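Local coordinates for protein aminotransferase, class III (Thermomicrobium roseum, PDB 6IO1) that is a thermostable (S)-enantioselective omega-transaminase that binds a pyridoxal phosphate cofactor and probably moves amino groups between amine donors and carbonyl acceptors, at residues R77-M80 / E81-A84; A132-Y135 / W136-G140; L338-L341 / L342-L346; E434-V437 / L438-G441; T165-P168 / A169-E172. One frame throughout, in Å; residues are numbered along the deposited sequence.

Interaction 1 of 5, residues R77-M80 / E81-A84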
loop_
_atom_site.group_PDB
_atom_site.type_symbol
_atom_site.label_atom_id
_atom_site.label_comp_id
_atom_site.label_asym_id
_atom_site.label_seq_id
_atom_site.Cartn_x
_atom_site.Cartn_y
_atom_site.Cartn_z
ATOM N N ARG B 77 12.236 -17.070 -5.414
ATOM C CA ARG B 77 13.278 -17.128 -6.436
ATOM C C ARG B 77 12.736 -17.703 -7.740
ATOM O O ARG B 77 12.956 -17.144 -8.824
ATOM C CB ARG B 77 14.455 -17.961 -5.925
ATOM C CG ARG B 77 15.635 -18.043 -6.876
ATOM C CD ARG B 77 16.350 -19.382 -6.746
ATOM N NE ARG B 77 15.478 -20.509 -7.069
ATOM C CZ ARG B 77 15.185 -20.894 -8.307
ATOM N NH1 ARG B 77 15.713 -20.258 -9.343
ATOM N NH2 ARG B 77 14.380 -21.929 -8.510
ATOM N N GLU B 78 12.009 -18.821 -7.647
ATOM C CA GLU B 78 11.437 -19.454 -8.830
ATOM C C GLU B 78 10.501 -18.503 -9.560
ATOM O O GLU B 78 10.598 -18.329 -10.784
ATOM C CB GLU B 78 10.700 -20.730 -8.419
ATOM C CG GLU B 78 10.247 -21.613 -9.567
ATOM C CD GLU B 78 9.204 -22.624 -9.133
ATOM O OE1 GLU B 78 9.502 -23.438 -8.235
ATOM O OE2 GLU B 78 8.086 -22.604 -9.687
ATOM N N GLN B 79 9.581 -17.874 -8.822
ATOM C CA GLN B 79 8.630 -16.979 -9.467
ATOM C C GLN B 79 9.326 -15.765 -10.066
ATOM O O GLN B 79 8.977 -15.333 -11.163
ATOM C CB GLN B 79 7.540 -16.548 -8.487
ATOM C CG GLN B 79 6.392 -15.803 -9.162
ATOM C CD GLN B 79 5.785 -16.585 -10.315
ATOM O OE1 GLN B 79 5.592 -17.798 -10.225
ATOM N NE2 GLN B 79 5.489 -15.894 -11.410
ATOM N N MET B 80 10.301 -15.188 -9.360
ATOM C CA MET B 80 10.995 -14.020 -9.894
ATOM C C MET B 80 11.737 -14.356 -11.179
ATOM O O MET B 80 11.774 -13.545 -12.113
ATOM C CB MET B 80 11.955 -13.452 -8.850
ATOM C CG MET B 80 11.253 -12.753 -7.707
ATOM S SD MET B 80 12.377 -12.144 -6.446
ATOM C CE MET B 80 13.173 -10.807 -7.327
ATOM N N GLU B 81 12.344 -15.542 -11.246
ATOM C CA GLU B 81 13.014 -15.941 -12.481
ATOM C C GLU B 81 12.017 -16.177 -13.610
ATOM O O GLU B 81 12.263 -15.776 -14.754
ATOM C CB GLU B 81 13.870 -17.182 -12.238
ATOM C CG GLU B 81 15.024 -16.934 -11.280
ATOM C CD GLU B 81 16.140 -17.947 -11.422
ATOM O OE1 GLU B 81 16.292 -18.517 -12.522
ATOM O OE2 GLU B 81 16.864 -18.173 -10.430
ATOM N N ARG B 82 10.885 -16.823 -13.315
ATOM C CA ARG B 82 9.900 -17.095 -14.362
ATOM C C ARG B 82 9.238 -15.812 -14.860
ATOM O O ARG B 82 9.249 -15.522 -16.064
ATOM C CB ARG B 82 8.853 -18.081 -13.848
ATOM C CG ARG B 82 7.753 -18.376 -14.843
ATOM C CD ARG B 82 6.875 -19.515 -14.365
ATOM N NE ARG B 82 7.653 -20.543 -13.684
ATOM C CZ ARG B 82 7.135 -21.451 -12.865
ATOM N NH1 ARG B 82 5.833 -21.456 -12.617
ATOM N NH2 ARG B 82 7.918 -22.350 -12.286
ATOM N N VAL B 83 8.666 -15.030 -13.947
ATOM C CA VAL B 83 8.167 -13.684 -14.210
ATOM C C VAL B 83 7.901 -13.019 -12.863
ATOM O O VAL B 83 7.214 -13.575 -11.999
ATOM C CB VAL B 83 6.904 -13.702 -15.097
ATOM C CG1 VAL B 83 5.763 -14.494 -14.445
ATOM C CG2 VAL B 83 6.464 -12.287 -15.424
ATOM N N ALA B 84 8.433 -11.814 -12.675
ATOM C CA ALA B 84 8.346 -11.168 -11.371
ATOM C C ALA B 84 7.083 -10.335 -11.219
ATOM O O ALA B 84 6.473 -10.329 -10.144
ATOM C CB ALA B 84 9.580 -10.297 -11.123
HETATM O O HOH W 1 14.445 -21.250 -11.979
HETATM O O HOH W 2 4.123 -19.571 -11.927
HETATM O O HOH W 3 10.991 -11.443 -13.868
#
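Glu81 N bonds to Arg77 O (3.0 Å, N-H...O angle 161°), and Arg82 N and Val83 N repeat this i to i+4 step onto Glu78 O and Gln79 O, until Val83 leaves the helical angles. Two salt bridges use the same spacing. Arg77 NH1 lies 2.6 Å from Glu81 OE2; the carboxylate plane stands nearly upright on the guanidinium (88°), which it meets at the edge through one oxygen, and the hydrogen bond within this bridge is bent and weak. Water 1 accepts from Arg77 NH1 and weakly donates to Glu81 OE1. In the second bridge Glu78 OE2 lies 2.6 Å from Arg82 NH2, the two chains running alongside each other. Gln79 turns back at its second torsion (chi2 54°), which carries its amide to the helix end: NE2 donates to Val83 O at 2.9 Å, in the carbonyl plane on a lone pair. Its OE1 accepts from water 2, itself a weak acceptor from Arg82 NH1. Past the last turn, water 3 spans the gap from Met80 O (2.8 Å) to Ala84 N, the latter bond weak. Gln79 and Met80 pack on helix 328-344, while Met80 and Ala84 reach Tyr295 of the second subunit and Arg82 lies on its Val38, so the end of helix 70-82 sits between a helix of its own chain and the dimer partner.

Interaction 2 of 5, residues A132-Y135 / W136-G140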
loop_
_atom_site.group_PDB
_atom_site.type_symbol
_atom_site.label_atom_id
_atom_site.label_comp_id
_atom_site.label_asym_id
_atom_site.label_seq_id
_atom_site.Cartn_x
_atom_site.Cartn_y
_atom_site.Cartn_z
ATOM N N ALA B 132 -17.732 -1.225 -0.728
ATOM C CA ALA B 132 -19.053 -1.122 -0.111
ATOM C C ALA B 132 -19.818 0.081 -0.653
ATOM O O ALA B 132 -20.997 -0.024 -1.035
ATOM C CB ALA B 132 -18.917 -1.035 1.410
ATOM N N ARG B 133 -19.153 1.240 -0.706
ATOM C CA ARG B 133 -19.816 2.437 -1.213
ATOM C C ARG B 133 -20.196 2.280 -2.683
ATOM O O ARG B 133 -21.299 2.664 -3.091
ATOM C CB ARG B 133 -18.925 3.660 -0.993
ATOM C CG ARG B 133 -18.794 4.029 0.478
ATOM C CD ARG B 133 -17.725 5.075 0.729
ATOM N NE ARG B 133 -17.912 5.719 2.027
ATOM C CZ ARG B 133 -17.018 6.512 2.609
ATOM N NH1 ARG B 133 -15.858 6.755 2.018
ATOM N NH2 ARG B 133 -17.282 7.052 3.791
ATOM N N TYR B 134 -19.300 1.708 -3.490
ATOM C CA TYR B 134 -19.582 1.471 -4.903
ATOM C C TYR B 134 -20.716 0.470 -5.084
ATOM O O TYR B 134 -21.513 0.585 -6.021
ATOM C CB TYR B 134 -18.308 0.983 -5.593
ATOM C CG TYR B 134 -18.428 0.732 -7.076
ATOM C CD1 TYR B 134 -18.882 1.720 -7.939
ATOM C CD2 TYR B 134 -18.067 -0.495 -7.617
ATOM C CE1 TYR B 134 -18.982 1.489 -9.298
ATOM C CE2 TYR B 134 -18.162 -0.735 -8.972
ATOM C CZ TYR B 134 -18.620 0.259 -9.809
ATOM O OH TYR B 134 -18.717 0.019 -11.160
ATOM N N TYR B 135 -20.788 -0.533 -4.207
ATOM C CA TYR B 135 -21.868 -1.511 -4.255
ATOM C C TYR B 135 -23.211 -0.836 -4.037
ATOM O O TYR B 135 -24.166 -1.065 -4.790
ATOM C CB TYR B 135 -21.620 -2.598 -3.205
ATOM C CG TYR B 135 -22.807 -3.487 -2.889
ATOM C CD1 TYR B 135 -23.031 -4.656 -3.602
ATOM C CD2 TYR B 135 -23.685 -3.171 -1.857
ATOM C CE1 TYR B 135 -24.105 -5.477 -3.311
ATOM C CE2 TYR B 135 -24.764 -3.985 -1.560
ATOM C CZ TYR B 135 -24.968 -5.137 -2.290
ATOM O OH TYR B 135 -26.037 -5.952 -1.998
ATOM N N TRP B 136 -23.305 0.001 -3.003
ATOM C CA TRP B 136 -24.557 0.721 -2.779
ATOM C C TRP B 136 -24.850 1.701 -3.912
ATOM O O TRP B 136 -26.014 1.915 -4.270
ATOM C CB TRP B 136 -24.532 1.425 -1.426
ATOM C CG TRP B 136 -24.661 0.460 -0.289
ATOM C CD1 TRP B 136 -23.768 0.264 0.720
ATOM C CD2 TRP B 136 -25.738 -0.461 -0.056
ATOM N NE1 TRP B 136 -24.223 -0.711 1.574
ATOM C CE2 TRP B 136 -25.430 -1.173 1.119
ATOM C CE3 TRP B 136 -26.934 -0.747 -0.725
ATOM C CZ2 TRP B 136 -26.271 -2.153 1.641
ATOM C CZ3 TRP B 136 -27.768 -1.722 -0.205
ATOM C CH2 TRP B 136 -27.433 -2.412 0.966
ATOM N N TRP B 137 -23.807 2.309 -4.485
ATOM C CA TRP B 137 -23.998 3.204 -5.624
ATOM C C TRP B 137 -24.595 2.465 -6.816
ATOM O O TRP B 137 -25.501 2.977 -7.485
ATOM C CB TRP B 137 -22.663 3.850 -6.001
ATOM C CG TRP B 137 -22.743 4.887 -7.086
ATOM C CD1 TRP B 137 -23.140 6.186 -6.951
ATOM C CD2 TRP B 137 -22.394 4.716 -8.466
ATOM N NE1 TRP B 137 -23.071 6.831 -8.163
ATOM C CE2 TRP B 137 -22.615 5.951 -9.109
ATOM C CE3 TRP B 137 -21.922 3.638 -9.221
ATOM C CZ2 TRP B 137 -22.380 6.137 -10.470
ATOM C CZ3 TRP B 137 -21.689 3.825 -10.573
ATOM C CH2 TRP B 137 -21.918 5.064 -11.183
ATOM N N LEU B 138 -24.095 1.260 -7.098
ATOM C CA LEU B 138 -24.634 0.460 -8.194
ATOM C C LEU B 138 -26.073 0.038 -7.928
ATOM O O LEU B 138 -26.839 -0.187 -8.872
ATOM C CB LEU B 138 -23.757 -0.770 -8.423
ATOM C CG LEU B 138 -22.401 -0.535 -9.091
ATOM C CD1 LEU B 138 -21.570 -1.806 -9.061
ATOM C CD2 LEU B 138 -22.580 -0.045 -10.519
ATOM N N LYS B 139 -26.457 -0.077 -6.659
ATOM C CA LYS B 139 -27.811 -0.465 -6.290
ATOM C C LYS B 139 -28.791 0.699 -6.333
ATOM O O LYS B 139 -29.963 0.513 -5.989
ATOM C CB LYS B 139 -27.818 -1.084 -4.891
ATOM C CG LYS B 139 -27.103 -2.422 -4.789
ATOM C CD LYS B 139 -27.852 -3.513 -5.533
ATOM C CE LYS B 139 -27.500 -4.886 -4.984
ATOM N NZ LYS B 139 -27.904 -5.977 -5.912
ATOM N N GLY B 140 -28.344 1.884 -6.739
ATOM C CA GLY B 140 -29.212 3.042 -6.763
ATOM C C GLY B 140 -29.377 3.731 -5.430
ATOM O O GLY B 140 -30.391 4.399 -5.212
#
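Trp136 begins the sequence with its amide on Ala132 O (3.0 Å) and its indole turned face-on to the edge of the Tyr135 ring. The two form a T-shaped pair: ring centroids are 5.0 Å apart, planes 74° apart, and CE2 of Tyr135 stands over the middle of the indole. Trp136 NE1 bonds to Ala222 O, and Arg144 makes a cation-pi contact with the ring. An alanine at Trp136 is likely to leave the Tyr135 edge without the face it points to, and Ala222 O and Arg144 without their indole partner. Trp137 follows, its CE3 3.6 Å from Tyr134 CE1; the planes are only 19° apart, but the rings meet rim to rim and neither lies over the face of the other. Leu138 then lays CD1 over one face of the Tyr134 ring, 3.9 Å from its centroid, a CH-pi contact displaced toward the rim. Lys139 bends at its second torsion (chi2 -69°), bringing CE to within 3.5 Å of Tyr135 OH, while NZ goes on to a salt bridge with Glu306 and a bond to Thr310 OG1. Gly140, with positive phi, closes helix 121-138 in a Schellman motif, its N bonding Trp137 O at 3.1 Å. Beyond these, Phe174 of the second subunit meets Tyr134. The contact thus joins aromatic and apolar surfaces, while the polar ends it carries are taken up elsewhere: Tyr135 OH and Lys139 NZ converge on one Glu306 carboxylate oxygen, consistent with the lysine offsetting the negative charge there.

Interaction 3 of 5, residues L338-L341 / L342-L346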
loop_
_atom_site.group_PDB
_atom_site.type_symbol
_atom_site.label_atom_id
_atom_site.label_comp_id
_atom_site.label_asym_id
_atom_site.label_seq_id
_atom_site.Cartn_x
_atom_site.Cartn_y
_atom_site.Cartn_z
ATOM N N LEU B 338 0.836 -20.809 2.892
ATOM C CA LEU B 338 -0.396 -21.517 3.216
ATOM C C LEU B 338 -0.166 -23.020 3.264
ATOM O O LEU B 338 -0.744 -23.714 4.107
ATOM C CB LEU B 338 -1.483 -21.170 2.200
ATOM C CG LEU B 338 -2.097 -19.778 2.349
ATOM C CD1 LEU B 338 -3.206 -19.563 1.331
ATOM C CD2 LEU B 338 -2.613 -19.577 3.763
ATOM N N ASP B 339 0.678 -23.541 2.366
ATOM C CA ASP B 339 1.030 -24.956 2.428
ATOM C C ASP B 339 1.597 -25.304 3.796
ATOM O O ASP B 339 1.160 -26.262 4.445
ATOM C CB ASP B 339 2.053 -25.300 1.343
ATOM C CG ASP B 339 1.480 -25.228 -0.054
ATOM O OD1 ASP B 339 0.241 -25.191 -0.190
ATOM O OD2 ASP B 339 2.273 -25.213 -1.018
ATOM N N ILE B 340 2.553 -24.500 4.264
ATOM C CA ILE B 340 3.186 -24.774 5.551
ATOM C C ILE B 340 2.196 -24.586 6.698
ATOM O O ILE B 340 2.141 -25.402 7.628
ATOM C CB ILE B 340 4.438 -23.899 5.727
ATOM C CG1 ILE B 340 5.485 -24.270 4.675
ATOM C CG2 ILE B 340 5.010 -24.056 7.128
ATOM C CD1 ILE B 340 6.739 -23.433 4.735
ATOM N N LEU B 341 1.404 -23.513 6.654
ATOM C CA LEU B 341 0.467 -23.215 7.735
ATOM C C LEU B 341 -0.578 -24.316 7.886
ATOM O O LEU B 341 -0.874 -24.759 9.002
ATOM C CB LEU B 341 -0.202 -21.864 7.477
ATOM C CG LEU B 341 -0.938 -21.165 8.624
ATOM C CD1 LEU B 341 0.042 -20.659 9.668
ATOM C CD2 LEU B 341 -1.786 -20.020 8.089
ATOM N N LEU B 342 -1.155 -24.765 6.769
ATOM C CA LEU B 342 -2.156 -25.826 6.820
ATOM C C LEU B 342 -1.532 -27.163 7.201
ATOM O O LEU B 342 -2.082 -27.899 8.028
ATOM C CB LEU B 342 -2.877 -25.930 5.475
ATOM C CG LEU B 342 -3.649 -24.691 5.016
ATOM C CD1 LEU B 342 -4.178 -24.883 3.603
ATOM C CD2 LEU B 342 -4.783 -24.367 5.977
ATOM N N ALA B 343 -0.388 -27.504 6.596
ATOM C CA ALA B 343 0.231 -28.798 6.868
ATOM C C ALA B 343 0.631 -28.924 8.332
ATOM O O ALA B 343 0.426 -29.974 8.952
ATOM C CB ALA B 343 1.444 -29.001 5.960
ATOM N N GLU B 344 1.194 -27.864 8.905
ATOM C CA GLU B 344 1.594 -27.887 10.301
ATOM C C GLU B 344 0.455 -27.521 11.241
ATOM O O GLU B 344 0.621 -27.631 12.460
ATOM C CB GLU B 344 2.786 -26.948 10.519
ATOM C CG GLU B 344 4.006 -27.336 9.692
ATOM C CD GLU B 344 5.220 -26.473 9.977
ATOM O OE1 GLU B 344 5.139 -25.603 10.870
ATOM O OE2 GLU B 344 6.255 -26.666 9.306
ATOM N N ARG B 345 -0.693 -27.117 10.699
ATOM C CA ARG B 345 -1.886 -26.808 11.484
ATOM C C ARG B 345 -1.557 -25.849 12.628
ATOM O O ARG B 345 -1.882 -26.083 13.796
ATOM C CB ARG B 345 -2.529 -28.103 11.987
ATOM C CG ARG B 345 -3.031 -29.002 10.853
ATOM C CD ARG B 345 -3.776 -30.201 11.389
ATOM N NE ARG B 345 -5.150 -29.822 11.687
ATOM C CZ ARG B 345 -6.082 -29.548 10.774
ATOM N NH1 ARG B 345 -7.289 -29.199 11.174
ATOM N NH2 ARG B 345 -5.818 -29.641 9.477
ATOM N N LEU B 346 -0.923 -24.733 12.254
ATOM C CA LEU B 346 -0.361 -23.733 13.207
ATOM C C LEU B 346 -1.444 -23.140 14.113
ATOM O O LEU B 346 -1.086 -22.653 15.202
ATOM C CB LEU B 346 0.393 -22.648 12.431
ATOM C CG LEU B 346 1.683 -23.111 11.759
ATOM C CD1 LEU B 346 2.446 -21.932 11.175
ATOM C CD2 LEU B 346 2.558 -23.877 12.739
#
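Ile340 and Glu344 touch side by side, pointing the same way: CG2 of the isoleucine lies 3.6 Å from Glu344 OE2, an apolar methyl against a carboxylate. Glu344 gets there with CG anti to its carbonyl carbon (chi1 -60°) and an extended chain beyond, which lays its stem past Ile340 O. Just before it in the same turn, Leu342 CG sits 3.2 Å from Leu338 O, and Ala343 CB lies 3.1 Å from Asp339 O. These side-chain roots follow the backbone ladder, in which Leu342 N, Ala343 N and Glu344 N bond to Leu338 O, Asp339 O and Ile340 O, each at 2.9 Å. The ladder stops in a Schellman motif. Arg345, with positive phi, is its C-prime residue; Leu346 N reaches back to Leu341 O at 3.3 Å, in the carbonyl plane and nearly straight at 163°, and Arg345 N makes a weak bond to Leu342 O. This fold-back brings the Leu346 side chain against Leu341, where the modelled methyls are too close for the spacing to be trusted. In the next shell, charges fix the polar ends: Glu344 OE2 pairs with Arg69, Asp339 OD1 with Arg103, and Arg345 NE with Glu348. Arg69 also touches Ile340, so one residue contacts both members of the first pair. Farther out, Leu338 packs on Leu100 and Leu107 of helix 95-107, and Ile340 on Leu72 of helix 70-82, while the Schellman turn hands the chain from helix 328-344 directly to helix 346-361.

Interaction 4 of 5, residues E434-V437 / L438-G441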
loop_
_atom_site.group_PDB
_atom_site.type_symbol
_atom_site.label_atom_id
_atom_site.label_comp_id
_atom_site.label_asym_id
_atom_site.label_seq_id
_atom_site.Cartn_x
_atom_site.Cartn_y
_atom_site.Cartn_z
ATOM N N GLU B 434 10.377 -21.600 24.522
ATOM C CA GLU B 434 10.393 -20.221 24.057
ATOM C C GLU B 434 9.316 -19.388 24.750
ATOM O O GLU B 434 9.529 -18.205 25.049
ATOM C CB GLU B 434 10.231 -20.204 22.540
ATOM C CG GLU B 434 11.324 -21.016 21.848
ATOM C CD GLU B 434 10.978 -21.409 20.428
ATOM O OE1 GLU B 434 9.781 -21.395 20.077
ATOM O OE2 GLU B 434 11.909 -21.735 19.662
ATOM N N CYS B 435 8.157 -19.994 25.035
ATOM C CA CYS B 435 7.133 -19.291 25.802
ATOM C C CYS B 435 7.645 -18.923 27.188
ATOM O O CYS B 435 7.375 -17.825 27.681
ATOM C CB CYS B 435 5.863 -20.136 25.914
ATOM S SG CYS B 435 4.801 -20.111 24.455
ATOM N N ASP B 436 8.376 -19.835 27.835
ATOM C CA ASP B 436 8.943 -19.538 29.148
ATOM C C ASP B 436 9.970 -18.421 29.061
ATOM O O ASP B 436 10.048 -17.561 29.952
ATOM C CB ASP B 436 9.597 -20.784 29.739
ATOM C CG ASP B 436 8.592 -21.799 30.204
ATOM O OD1 ASP B 436 7.414 -21.429 30.388
ATOM O OD2 ASP B 436 8.979 -22.970 30.405
ATOM N N VAL B 437 10.780 -18.430 28.001
ATOM C CA VAL B 437 11.742 -17.352 27.794
ATOM C C VAL B 437 11.012 -16.019 27.706
ATOM O O VAL B 437 11.353 -15.052 28.399
ATOM C CB VAL B 437 12.585 -17.620 26.533
ATOM C CG1 VAL B 437 13.423 -16.401 26.188
ATOM C CG2 VAL B 437 13.455 -18.849 26.735
ATOM N N LEU B 438 9.953 -15.977 26.893
ATOM C CA LEU B 438 9.182 -14.752 26.719
ATOM C C LEU B 438 8.557 -14.308 28.035
ATOM O O LEU B 438 8.620 -13.125 28.403
ATOM C CB LEU B 438 8.111 -14.968 25.648
ATOM C CG LEU B 438 7.093 -13.857 25.386
ATOM C CD1 LEU B 438 7.796 -12.581 24.999
ATOM C CD2 LEU B 438 6.117 -14.267 24.303
ATOM N N ILE B 439 7.970 -15.254 28.773
ATOM C CA ILE B 439 7.284 -14.913 30.019
ATOM C C ILE B 439 8.266 -14.317 31.016
ATOM O O ILE B 439 8.013 -13.277 31.639
ATOM C CB ILE B 439 6.546 -16.139 30.594
ATOM C CG1 ILE B 439 5.410 -16.562 29.665
ATOM C CG2 ILE B 439 5.835 -15.759 31.838
ATOM C CD1 ILE B 439 5.040 -18.027 29.807
ATOM N N GLU B 440 9.383 -15.027 31.212
ATOM C CA GLU B 440 10.420 -14.629 32.205
ATOM C C GLU B 440 10.994 -13.261 31.828
ATOM O O GLU B 440 11.146 -12.416 32.732
ATOM C CB GLU B 440 11.527 -15.684 32.257
ATOM C CG GLU B 440 11.065 -17.017 32.814
ATOM C CD GLU B 440 10.624 -16.980 34.268
ATOM O OE1 GLU B 440 10.764 -15.914 34.900
ATOM O OE2 GLU B 440 10.142 -18.017 34.765
ATOM N N GLY B 441 11.265 -13.047 30.539
ATOM C CA GLY B 441 11.778 -11.762 30.083
ATOM C C GLY B 441 10.804 -10.636 30.386
ATOM O O GLY B 441 11.205 -9.582 30.889
#
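Ile439 climbs back over the preceding turn toward Cys435. Its CB lies 3.5 Å from Cys435 O; CG1, anti to its own carbonyl carbon (chi1 -66°) and so beside the backbone N, comes within 3.1 Å of that same oxygen; and CD1 remains 3.2 Å from it. At its tip CD1 also comes to 4.2 Å from Asp436 OD1, the two side chains crossing at a slant. The oxygen that these carbons approach is already engaged, since Ile439 N donates to Cys435 O, with the donor tilted 21° out of the carbonyl plane; the carbons therefore crowd around a polar atom whose hydrogen bond is made. Asp436 is treated likewise, its O accepting Glu440 N at 2.9 Å while Glu440 CG approaches that oxygen to 3.1 Å. Leu438 N and Gly441 N complete the series onto Glu434 O and Val437 O, the latter at 163°. The carboxylates of Asp436 and Glu440 stay apart, OD1 to OE2 6.2 Å, and Asp436 OD1 is hydrogen-bonded with Tyr356 OH of the neighbouring helix 346-361. Cys435 and Ile439, four residues apart, both rest on Leu357 of that helix, with Ile439 also touching Glu360, whereas Leu438 packs against Ile413 and Val415 of strand 413-418. Regular i to i+4 bonding, with one side against a helix and another against a strand, marks this as a plain stretch of the C-terminal alpha-helix 432-450, lying against the smaller domain's beta-sheet as in fold type I aminotransferases.

Interaction 5 of 5, residues T165-P168 / A169-E172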
loop_
_atom_site.group_PDB
_atom_site.type_symbol
_atom_site.label_atom_id
_atom_site.label_comp_id
_atom_site.label_asym_id
_atom_site.label_seq_id
_atom_site.Cartn_x
_atom_site.Cartn_y
_atom_site.Cartn_z
ATOM N N THR B 165 -10.010 4.072 11.636
ATOM C CA THR B 165 -9.278 3.892 12.882
ATOM C C THR B 165 -9.856 4.774 13.983
ATOM O O THR B 165 -10.170 5.946 13.761
ATOM C CB THR B 165 -7.799 4.217 12.665
ATOM O OG1 THR B 165 -7.190 3.183 11.880
ATOM C CG2 THR B 165 -7.058 4.346 13.988
ATOM N N GLY B 166 -9.999 4.200 15.179
ATOM C CA GLY B 166 -10.599 4.893 16.302
ATOM C C GLY B 166 -9.651 5.380 17.374
ATOM O O GLY B 166 -10.119 5.772 18.455
ATOM N N VAL B 167 -8.345 5.372 17.135
ATOM C CA VAL B 167 -7.357 5.872 18.093
ATOM C C VAL B 167 -7.000 7.293 17.691
ATOM O O VAL B 167 -6.346 7.491 16.651
ATOM C CB VAL B 167 -6.115 4.973 18.141
ATOM C CG1 VAL B 167 -5.148 5.467 19.204
ATOM C CG2 VAL B 167 -6.515 3.530 18.405
ATOM N N PRO B 168 -7.399 8.318 18.457
ATOM C CA PRO B 168 -7.190 9.705 18.014
ATOM C C PRO B 168 -5.732 10.107 17.868
ATOM O O PRO B 168 -5.452 11.090 17.169
ATOM C CB PRO B 168 -7.887 10.530 19.105
ATOM C CG PRO B 168 -8.873 9.584 19.719
ATOM C CD PRO B 168 -8.182 8.254 19.703
ATOM N N ALA B 169 -4.797 9.401 18.509
ATOM C CA ALA B 169 -3.390 9.780 18.408
ATOM C C ALA B 169 -2.888 9.713 16.971
ATOM O O ALA B 169 -1.978 10.461 16.596
ATOM C CB ALA B 169 -2.536 8.885 19.309
ATOM N N TYR B 170 -3.460 8.825 16.157
ATOM C CA TYR B 170 -3.068 8.743 14.754
ATOM C C TYR B 170 -3.587 9.927 13.948
ATOM O O TYR B 170 -2.985 10.295 12.934
ATOM C CB TYR B 170 -3.547 7.420 14.160
ATOM C CG TYR B 170 -2.832 6.228 14.752
ATOM C CD1 TYR B 170 -1.559 5.877 14.324
ATOM C CD2 TYR B 170 -3.417 5.472 15.759
ATOM C CE1 TYR B 170 -0.895 4.795 14.866
ATOM C CE2 TYR B 170 -2.760 4.388 16.310
ATOM C CZ TYR B 170 -1.500 4.055 15.861
ATOM O OH TYR B 170 -0.839 2.977 16.405
ATOM N N TRP B 171 -4.703 10.527 14.371
ATOM C CA TRP B 171 -5.273 11.649 13.631
ATOM C C TRP B 171 -4.471 12.929 13.823
ATOM O O TRP B 171 -4.392 13.753 12.904
ATOM C CB TRP B 171 -6.718 11.900 14.067
ATOM C CG TRP B 171 -7.665 10.767 13.845
ATOM C CD1 TRP B 171 -7.475 9.674 13.049
ATOM C CD2 TRP B 171 -8.966 10.622 14.424
ATOM N NE1 TRP B 171 -8.579 8.857 13.101
ATOM C CE2 TRP B 171 -9.510 9.419 13.936
ATOM C CE3 TRP B 171 -9.723 11.395 15.308
ATOM C CZ2 TRP B 171 -10.773 8.967 14.308
ATOM C CZ3 TRP B 171 -10.979 10.948 15.674
ATOM C CH2 TRP B 171 -11.491 9.744 15.174
ATOM N N GLU B 172 -3.882 13.111 15.004
ATOM C CA GLU B 172 -3.358 14.408 15.417
ATOM C C GLU B 172 -2.308 14.949 14.452
ATOM O O GLU B 172 -1.332 14.267 14.125
ATOM C CB GLU B 172 -2.765 14.297 16.823
ATOM C CG GLU B 172 -2.327 15.621 17.425
ATOM C CD GLU B 172 -1.799 15.468 18.837
ATOM O OE1 GLU B 172 -1.279 14.380 19.165
ATOM O OE2 GLU B 172 -1.903 16.436 19.620
#
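Val167, Pro168, Tyr170 and Trp171 meet across the short, weakly bonded helix 168-171, which follows soon after helix 159-164. Its two main bonds span three residues: Tyr170 N donates to Val167 O at 3.2 Å, and Trp171 N to Pro168 O at 3.0 Å, the donor standing 63° above that carbonyl plane and so not on a lone pair. Glu172 N adds a weak bond, four residues back, to the same oxygen. Val167 presents CB to the edge of the Tyr170 ring, 3.6 Å from CD2, near the plane of the ring. Trp171 has CG anti to its carbonyl carbon (chi1 -61°), which folds the indole back over the segment before it: the face lies over Pro168 CA, 3.9 Å above the ring plane and toward the rim, while CZ2 at the edge comes 3.1 Å from Thr165 O. The indole NE1 bonds to Leu162 O, and Arg177 forms a cation-pi contact with the ring. Replacing Trp171 by an alanine would probably leave Pro168 CA without its aromatic cover and Leu162 O without this donor. Toward the active site, Thr165 OG1 bonds to His155 N and Gly156 O, both residues of the cofactor pocket, and Tyr170 meets the ring of Tyr154, also lining it. Glu172 forms a salt bridge with Arg316 of the second subunit. The chemistry is thus mixed: the backbone bonds come in from above the carbonyl planes or are weak, and aromatic contacts and polar bonds to residues outside the turn add to them.

Along the chain the order is interaction 1, 2, 5, 3 and 4, and none touches another. Interactions 2 and 4, whose centres are about 50 Å apart, lie on opposite sides of the chain's centre, as do 3 and 5. Interaction 3, on helix 328-344, comes to about 10 Å (nearest atoms) from interaction 1, whose helix 70-82 packs on the same helix, and to about 11 Å from interaction 4; helix 346-361, which follows it, packs against helix 432-450. In interaction 5 the Thr165 side chain is about 7 Å from the bound cofactor. Interactions 1, 2 and 5 touch the second subunit, so three separate helix ends of the chain take part in the dimer interface.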